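Local coordinates for appr-1-p processing domain protein (Thermus aquaticus Y51MC23, PDB 5M31), which belongs to the macro domain family of compact alpha/beta modules, built around a mixed beta sheet with helices packed on it, at residues R119-P125 with G151-Y157. Residues are numbered along the deposited sequence; the frame is centred on the assembly and turned at random. Where two conformers were deposited one is given.
Sequences RSIALPP and GVEVWVY
Strands 120-123 and 153-157 run parallel, axes 4.7 Å apart at closest approach and 13° between their directions, and five backbone hydrogen bonds join segments 119-125 and 151-157: E153 N to R119 O just ahead of strand 120-123, then I121 N to E153 O, W155 N to I121 O, L123 N to W155 O and Y157 N to L123 O. Just before the strands, the R119 side chain reaches back to G151. The chain, bent at chi2 (-59°) and chi3 (-52°), brings the guanidinium side-on to G151, NE (3.1 Å) and NH2 (3.0 Å) both gripping G151 O, which lies near the guanidinium plane; both bonds are bent, the NH2 bond using a carbonyl lone pair, whereas NE sits above the carbonyl plane. I121, L123, V154 and V156 share one face, where L123 CD1 rests on V154 CG1 at 3.7 Å and I121 CG2 lies alongside the same valine; helix 135-146 packs on V154 and V156. On the opposite face A122 CB approaches the ring of Y157 at CE1 (3.9 Å) and the CB of W155, while S120 OG is hydrogen-bonded to E25 N. Strand 120-123, helix 135-146 and strand 153-157 thus form a beta-alpha-beta crossover unit within the mixed central sheet of the macro domain.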
ATOM      1  N   ARG A 119     -13.240   5.464   0.335  1.00 21.87           N
ATOM      2  CA  ARG A 119     -13.400   6.800   0.896  1.00 22.62           C
ATOM      3  C   ARG A 119     -12.379   7.091   1.997  1.00 21.74           C
ATOM      4  O   ARG A 119     -12.278   8.221   2.453  1.00 22.27           O
ATOM      5  CB  ARG A 119     -14.811   6.976   1.499  1.00 25.04           C
ATOM      6  CG  ARG A 119     -15.926   6.666   0.539  1.00 27.29           C
ATOM      7  CD  ARG A 119     -15.892   7.544  -0.700  1.00 28.84           C
ATOM      8  NE  ARG A 119     -15.828   8.974  -0.378  1.00 31.42           N
ATOM      9  CZ  ARG A 119     -16.847   9.756  -0.020  1.00 34.18           C
ATOM     10  NH1 ARG A 119     -18.115   9.306   0.075  1.00 37.06           N
ATOM     11  NH2 ARG A 119     -16.613  11.044   0.238  1.00 36.75           N
ATOM     12  N   SER A 120     -11.667   6.065   2.451  1.00 20.79           N
ATOM     13  CA  SER A 120     -10.585   6.289   3.420  1.00 20.65           C
ATOM     14  C   SER A 120      -9.551   5.201   3.279  1.00 19.59           C
ATOM     15  O   SER A 120      -9.883   4.051   3.020  1.00 18.97           O
ATOM     16  CB  SER A 120     -11.123   6.334   4.856  1.00 21.68           C
ATOM     17  OG  SER A 120     -11.812   5.153   5.146  1.00 21.87           O
ATOM     18  N   ILE A 121      -8.278   5.589   3.396  1.00 19.13           N
ATOM     19  CA  ILE A 121      -7.164   4.678   3.141  1.00 18.39           C
ATOM     20  C   ILE A 121      -5.972   5.125   3.978  1.00 18.00           C
ATOM     21  O   ILE A 121      -5.786   6.316   4.234  1.00 19.01           O
ATOM     22  CB  ILE A 121      -6.801   4.632   1.630  1.00 17.91           C
ATOM     23  CG1 ILE A 121      -5.818   3.512   1.304  1.00 17.73           C
ATOM     24  CG2 ILE A 121      -6.364   5.989   1.136  1.00 18.24           C
ATOM     25  CD1 ILE A 121      -5.848   3.102  -0.169  1.00 17.60           C
ATOM     26  N   ALA A 122      -5.184   4.151   4.422  1.00 17.53           N
ATOM     27  CA  ALA A 122      -3.959   4.411   5.161  1.00 17.65           C
ATOM     28  C   ALA A 122      -2.802   3.673   4.505  1.00 17.57           C
ATOM     29  O   ALA A 122      -2.963   2.548   4.070  1.00 17.25           O
ATOM     30  CB  ALA A 122      -4.060   3.966   6.622  1.00 18.32           C
ATOM     31  N   LEU A 123      -1.661   4.346   4.544  1.00 17.54           N
ATOM     32  CA  LEU A 123      -0.453   3.910   3.881  1.00 18.38           C
ATOM     33  C   LEU A 123       0.726   3.973   4.841  1.00 18.25           C
ATOM     34  O   LEU A 123       0.811   4.876   5.671  1.00 18.74           O
ATOM     35  CB  LEU A 123      -0.054   4.923   2.824  1.00 20.25           C
ATOM     36  CG  LEU A 123      -0.542   5.252   1.526  1.00 24.50           C
ATOM     37  CD1 LEU A 123      -1.895   5.902   1.698  1.00 25.36           C
ATOM     38  CD2 LEU A 123       0.501   6.166   0.875  1.00 24.22           C
ATOM     39  N   PRO A 124       1.688   3.053   4.674  1.00 17.81           N
ATOM     40  CA  PRO A 124       3.004   3.242   5.247  1.00 19.04           C
ATOM     41  C   PRO A 124       3.824   4.223   4.417  1.00 19.54           C
ATOM     42  O   PRO A 124       3.417   4.612   3.365  1.00 18.52           O
ATOM     43  CB  PRO A 124       3.605   1.820   5.180  1.00 18.90           C
ATOM     44  CG  PRO A 124       2.992   1.215   3.995  1.00 18.09           C
ATOM     45  CD  PRO A 124       1.661   1.896   3.768  1.00 17.75           C
ATOM     46  N   PRO A 125       5.084   4.466   4.816  1.00 21.48           N
ATOM     47  CA  PRO A 125       5.826   5.486   4.060  1.00 23.14           C
ATOM     48  C   PRO A 125       6.492   4.964   2.750  1.00 23.50           C
ATOM     49  O   PRO A 125       7.527   5.480   2.340  1.00 27.58           O
ATOM     50  CB  PRO A 125       6.844   6.003   5.074  1.00 25.46           C
ATOM     51  CG  PRO A 125       6.903   4.994   6.177  1.00 25.38           C
ATOM     52  CD  PRO A 125       5.617   4.229   6.159  1.00 23.35           C
ATOM     53  N   GLY A 151     -12.815  13.673  -1.879  1.00 35.43           N
ATOM     54  CA  GLY A 151     -13.661  12.926  -0.962  1.00 32.92           C
ATOM     55  C   GLY A 151     -12.982  11.778  -0.223  1.00 29.79           C
ATOM     56  O   GLY A 151     -13.640  11.010   0.480  1.00 28.45           O
ATOM     57  N   VAL A 152     -11.669  11.649  -0.383  1.00 27.05           N
ATOM     58  CA  VAL A 152     -10.962  10.534   0.221  1.00 25.05           C
ATOM     59  C   VAL A 152     -10.076  11.002   1.345  1.00 25.96           C
ATOM     60  O   VAL A 152      -9.270  11.933   1.163  1.00 27.24           O
ATOM     61  CB  VAL A 152     -10.066   9.823  -0.819  1.00 23.23           C
ATOM     62  CG1 VAL A 152      -9.401   8.620  -0.178  1.00 21.84           C
ATOM     63  CG2 VAL A 152     -10.905   9.397  -2.019  1.00 23.22           C
ATOM     64  N   GLU A 153     -10.252  10.406   2.518  1.00 25.78           N
ATOM     65  CA  GLU A 153      -9.367  10.701   3.679  1.00 26.71           C
ATOM     66  C   GLU A 153      -8.171   9.781   3.636  1.00 24.07           C
ATOM     67  O   GLU A 153      -8.367   8.591   3.611  1.00 23.36           O
ATOM     68  CB  GLU A 153     -10.128  10.492   4.966  1.00 29.14           C
ATOM     69  CG  GLU A 153     -11.372  11.348   5.014  1.00 32.68           C
ATOM     70  CD  GLU A 153     -11.898  11.569   6.412  1.00 37.68           C
ATOM     71  OE1 GLU A 153     -11.666  10.692   7.284  1.00 42.01           O
ATOM     72  OE2 GLU A 153     -12.546  12.640   6.637  1.00 40.06           O
ATOM     73  N   VAL A 154      -6.965  10.346   3.467  1.00 24.18           N
ATOM     74  CA  VAL A 154      -5.726   9.589   3.308  1.00 23.27           C
ATOM     75  C   VAL A 154      -4.834   9.818   4.522  1.00 23.79           C
ATOM     76  O   VAL A 154      -4.561  10.967   4.897  1.00 25.82           O
ATOM     77  CB  VAL A 154      -4.913  10.058   2.094  1.00 23.59           C
ATOM     78  CG1 VAL A 154      -3.726   9.148   1.874  1.00 23.50           C
ATOM     79  CG2 VAL A 154      -5.787  10.130   0.863  1.00 23.88           C
ATOM     80  N   TRP A 155      -4.437   8.713   5.134  1.00 22.80           N
ATOM     81  CA  TRP A 155      -3.589   8.765   6.294  0.60 23.22           C
ATOM     82  C   TRP A 155      -2.299   8.105   5.977  1.00 22.96           C
ATOM     83  O   TRP A 155      -2.274   6.976   5.453  1.00 22.32           O
ATOM     84  CB  TRP A 155      -4.250   8.069   7.441  0.60 23.39           C
ATOM     85  CG  TRP A 155      -5.547   8.659   7.724  0.60 24.38           C
ATOM     86  CD1 TRP A 155      -6.748   8.327   7.132  0.60 24.19           C
ATOM     87  CD2 TRP A 155      -5.783   9.834   8.473  0.60 25.37           C
ATOM     88  NE1 TRP A 155      -7.728   9.170   7.582  0.60 24.97           N
ATOM     89  CE2 TRP A 155      -7.164  10.090   8.427  0.60 25.92           C
ATOM     90  CE3 TRP A 155      -4.969  10.661   9.271  0.60 26.16           C
ATOM     91  CZ2 TRP A 155      -7.729  11.150   9.113  0.60 26.91           C
ATOM     92  CZ3 TRP A 155      -5.529  11.638   9.963  0.60 27.57           C
ATOM     93  CH2 TRP A 155      -6.904  11.925   9.844  0.60 27.84           C
ATOM     94  N   VAL A 156      -1.207   8.850   6.154  1.00 23.96           N
ATOM     95  CA  VAL A 156       0.097   8.324   5.856  1.00 24.60           C
ATOM     96  C   VAL A 156       0.851   8.215   7.129  1.00 25.64           C
ATOM     97  O   VAL A 156       0.952   9.177   7.892  1.00 27.07           O
ATOM     98  CB  VAL A 156       0.898   9.171   4.830  1.00 25.57           C
ATOM     99  CG1 VAL A 156       2.179   8.447   4.439  1.00 26.42           C
ATOM    100  CG2 VAL A 156       0.020   9.461   3.599  1.00 26.62           C
ATOM    101  N   TYR A 157       1.301   7.001   7.417  1.00 25.38           N
ATOM    102  CA  TYR A 157       2.057   6.747   8.607  1.00 27.96           C
ATOM    103  C   TYR A 157       3.539   7.029   8.359  1.00 30.58           C
ATOM    104  O   TYR A 157       4.116   6.520   7.394  1.00 31.45           O
ATOM    105  CB  TYR A 157       1.773   5.316   9.081  1.00 27.68           C
ATOM    106  CG  TYR A 157       0.436   5.173   9.750  1.00 27.31           C
ATOM    107  CD1 TYR A 157      -0.776   5.346   9.047  1.00 26.79           C
ATOM    108  CD2 TYR A 157       0.350   5.033  11.141  1.00 28.05           C
ATOM    109  CE1 TYR A 157      -1.985   5.257   9.680  1.00 27.06           C
ATOM    110  CE2 TYR A 157      -0.861   4.890  11.765  1.00 28.01           C
ATOM    111  CZ  TYR A 157      -2.021   5.099  11.075  1.00 28.82           C
ATOM    112  OH  TYR A 157      -3.215   5.057  11.724  1.00 29.70           O
TER